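Local coordinates for berberine bridge enzyme-like 28 (Arabidopsis thaliana, PDB 5D79), which is a secreted FAD-dependent oxidoreductase of the berberine bridge enzyme-like family and takes part in adaptation to salt stress, at residues A[84-87]-A[88-91]; A[509-512]-A[513-517]. All coordinates share one frame; numbering follows the deposited sequence.

Contact 1: residues A[84-87]-A[88-91]; sequences PVKA and SDVQ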
# COMPACT_ATOMS: atom_id res chain seq x y z
N PRO A 84 -8.21 20.53 4.66
CA PRO A 84 -8.69 20.76 6.03
C PRO A 84 -7.54 20.93 7.04
O PRO A 84 -6.47 20.36 6.84
CB PRO A 84 -9.50 19.50 6.34
CG PRO A 84 -8.95 18.45 5.38
CD PRO A 84 -8.63 19.21 4.15
N VAL A 85 -7.77 21.70 8.10
CA VAL A 85 -6.76 21.88 9.14
C VAL A 85 -7.26 21.44 10.51
O VAL A 85 -6.48 21.27 11.45
CB VAL A 85 -6.29 23.35 9.22
CG1 VAL A 85 -5.62 23.77 7.91
CG2 VAL A 85 -7.45 24.27 9.58
N LYS A 86 -8.57 21.24 10.63
CA LYS A 86 -9.15 20.70 11.85
C LYS A 86 -10.23 19.71 11.46
O LYS A 86 -10.72 19.75 10.34
CB LYS A 86 -9.71 21.82 12.74
CG LYS A 86 -10.66 22.76 12.04
CD LYS A 86 -10.92 24.02 12.85
CE LYS A 86 -11.80 25.01 12.09
NZ LYS A 86 -11.15 25.59 10.88
N ALA A 87 -10.58 18.82 12.38
CA ALA A 87 -11.57 17.78 12.09
C ALA A 87 -12.87 18.37 11.58
O ALA A 87 -13.48 17.84 10.65
CB ALA A 87 -11.83 16.94 13.32
N SER A 88 -13.29 19.49 12.18
CA SER A 88 -14.58 20.10 11.87
C SER A 88 -14.72 20.44 10.39
O SER A 88 -15.82 20.40 9.84
CB SER A 88 -14.79 21.37 12.70
OG SER A 88 -14.00 22.45 12.21
N ASP A 89 -13.59 20.77 9.75
CA ASP A 89 -13.56 21.06 8.32
C ASP A 89 -14.01 19.87 7.49
O ASP A 89 -14.77 20.02 6.54
CB ASP A 89 -12.16 21.46 7.88
CG ASP A 89 -11.70 22.74 8.51
OD1 ASP A 89 -12.42 23.26 9.40
OD2 ASP A 89 -10.61 23.23 8.12
N VAL A 90 -13.50 18.69 7.86
CA VAL A 90 -13.83 17.45 7.15
C VAL A 90 -15.31 17.20 7.23
O VAL A 90 -15.95 16.90 6.22
CB VAL A 90 -13.09 16.23 7.74
CG1 VAL A 90 -13.59 14.95 7.10
CG2 VAL A 90 -11.59 16.38 7.53
N GLN A 91 -15.85 17.34 8.44
CA GLN A 91 -17.27 17.18 8.69
C GLN A 91 -18.10 18.04 7.76
O GLN A 91 -19.05 17.58 7.14
CB GLN A 91 -17.59 17.54 10.14
CG GLN A 91 -16.81 16.76 11.16
CD GLN A 91 -17.23 17.11 12.57
OE1 GLN A 91 -16.59 17.93 13.23
NE2 GLN A 91 -18.31 16.49 13.04
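At the start of helix 87-100, the connecting helix of a beta-alpha-beta crossover from strand 80-82 to 103-107 of the FAD-binding PCMH-type domain, D89 reaches back from the first turn to grip V85 and K86. The two carboxylate oxygens divide the work. OD2 of D89 accepts the backbone N of V85 at 3.2 Å, an almost straight bond (173°) that arrives from above the carboxylate plane. OD1 of D89 turns its syn lone pair to NZ of K86, 3.0 Å away, in a salt bridge, and OG of S88 adds a weak bond to the same oxygen. With CG of D89 beside its backbone N (chi1 -64°), the carboxylate leans over the incoming loop. The lysine chain crosses it at about a right angle and bends only at its end (chi4 -67°) to deliver NZ, which also bonds O of T43. On the loop side, CB of P84 packs against CB of D89 at 3.6 Å and CG2 of V90 at 3.9 Å, while V90 packs on V238 and L240 of strand 238-248. The turn is closed by the backbone bond from D89 N to K86 O (3.1 Å). Replacing D89 by alanine removes both oxygens, and the V85 amide and K86 ammonium would probably lose this shared partner, freeing the loop to move. A carboxylate here, close to the amino end of the helix, is probably favoured by the helix dipole.

Contact 2: residues A[509-512]-A[513-517]; sequences RVKT and RVDPT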
# COMPACT_ATOMS: atom_id res chain seq x y z
N ARG A 509 -21.99 -6.04 4.33
CA ARG A 509 -22.91 -5.84 5.44
C ARG A 509 -22.53 -4.58 6.22
O ARG A 509 -23.37 -3.71 6.46
CB ARG A 509 -22.93 -7.07 6.36
CG ARG A 509 -23.36 -8.38 5.70
CD ARG A 509 -24.63 -8.24 4.87
NE ARG A 509 -25.22 -9.55 4.54
CZ ARG A 509 -24.96 -10.25 3.44
NH1 ARG A 509 -24.11 -9.77 2.53
NH2 ARG A 509 -25.55 -11.42 3.25
N VAL A 510 -21.26 -4.48 6.59
CA VAL A 510 -20.79 -3.30 7.31
C VAL A 510 -21.04 -2.05 6.47
O VAL A 510 -21.57 -1.05 6.97
CB VAL A 510 -19.29 -3.41 7.69
CG1 VAL A 510 -18.82 -2.14 8.37
CG2 VAL A 510 -19.05 -4.61 8.60
N LYS A 511 -20.70 -2.12 5.18
CA LYS A 511 -20.94 -1.02 4.25
C LYS A 511 -22.40 -0.57 4.24
O LYS A 511 -22.70 0.62 4.20
CB LYS A 511 -20.51 -1.42 2.84
CG LYS A 511 -20.95 -0.48 1.73
CD LYS A 511 -20.28 0.87 1.78
CE LYS A 511 -20.61 1.67 0.52
NZ LYS A 511 -20.14 3.08 0.51
N THR A 512 -23.31 -1.53 4.30
CA THR A 512 -24.73 -1.22 4.22
C THR A 512 -25.22 -0.52 5.49
O THR A 512 -26.08 0.36 5.43
CB THR A 512 -25.56 -2.48 3.94
OG1 THR A 512 -25.09 -3.06 2.71
CG2 THR A 512 -27.05 -2.14 3.79
N ARG A 513 -24.66 -0.87 6.64
CA ARG A 513 -25.07 -0.21 7.88
C ARG A 513 -24.49 1.19 7.98
O ARG A 513 -25.22 2.15 8.20
CB ARG A 513 -24.66 -1.03 9.11
CG ARG A 513 -25.17 -0.44 10.43
CD ARG A 513 -24.70 -1.26 11.63
NE ARG A 513 -23.26 -1.19 11.84
CZ ARG A 513 -22.67 -0.33 12.66
NH1 ARG A 513 -23.41 0.54 13.35
NH2 ARG A 513 -21.34 -0.33 12.79
N VAL A 514 -23.18 1.30 7.81
CA VAL A 514 -22.45 2.53 8.12
C VAL A 514 -22.60 3.60 7.02
O VAL A 514 -22.46 4.80 7.30
CB VAL A 514 -20.92 2.25 8.38
CG1 VAL A 514 -20.76 1.07 9.32
CG2 VAL A 514 -20.14 2.01 7.09
N ASP A 515 -22.89 3.17 5.80
CA ASP A 515 -22.98 4.06 4.64
C ASP A 515 -24.12 3.64 3.72
O ASP A 515 -23.87 3.21 2.59
CB ASP A 515 -21.65 4.08 3.88
CG ASP A 515 -21.61 5.11 2.77
OD1 ASP A 515 -22.50 6.00 2.73
OD2 ASP A 515 -20.69 5.04 1.93
N PRO A 516 -25.38 3.77 4.19
CA PRO A 516 -26.57 3.31 3.45
C PRO A 516 -26.96 4.19 2.25
O PRO A 516 -27.76 3.79 1.40
CB PRO A 516 -27.66 3.32 4.51
CG PRO A 516 -27.24 4.39 5.45
CD PRO A 516 -25.74 4.34 5.50
N THR A 517 -26.41 5.40 2.19
CA THR A 517 -26.63 6.26 1.04
C THR A 517 -25.61 5.95 -0.04
O THR A 517 -25.74 6.42 -1.17
CB THR A 517 -26.55 7.74 1.42
OG1 THR A 517 -25.40 7.97 2.25
CG2 THR A 517 -27.78 8.13 2.18
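K511, T512 and R513 carry most of this last turn of helix 504-514. K511 lies alongside D515, both side chains pointing the same way; CG sits anti to the backbone N (chi1 168°) and a bend at chi2 (68°) swings the chain along the helix to the aspartate. NZ of K511 forms a salt bridge with OD2 of D515 at 2.5 Å, so short that its exact value is doubtful. D518 and the carbonyls of F520 and S235 also hold this ammonium, while D515 takes the backbone N of F519 and F520. T512 meets the chain beyond the helix through its carbonyl: O of T512 lies 3.5 Å from CB of P516, and its hydroxyl is bonded to V508 O and V529 N. R513 contributes mainly backbone, its N giving a bond to R509 O at 3.1 Å, while its side chain leads away and touches Y224 of helix 222-227. CG1 of V510 touches CG1 of V514 at 3.9 Å. D515 N bonds K511 O (3.0 Å) although D515 has left helical geometry. The buried ammonium is shared by two carboxylates, which probably lowers the cost of burying its charge, and the network ties the helix end to the following chain.

How the contacts relate
The two contacts hold different elements, contact 1 in the FAD-binding domain and contact 2 in the berberine-like region near the C-terminus; their centres are 23 Å apart and they do not touch. Each is partly buried and lies well away from the centre of the chain. Both set a lysine against an aspartate, three residues apart in contact 1 and four in contact 2, but at opposite helix ends. At the helix start the carboxylate serves the backbone of the incoming loop; at the helix finish the pair is buried in a wider polar network with the following chain. Contact 2 has the more exposed residues, with R509, R513 and P516 exposed.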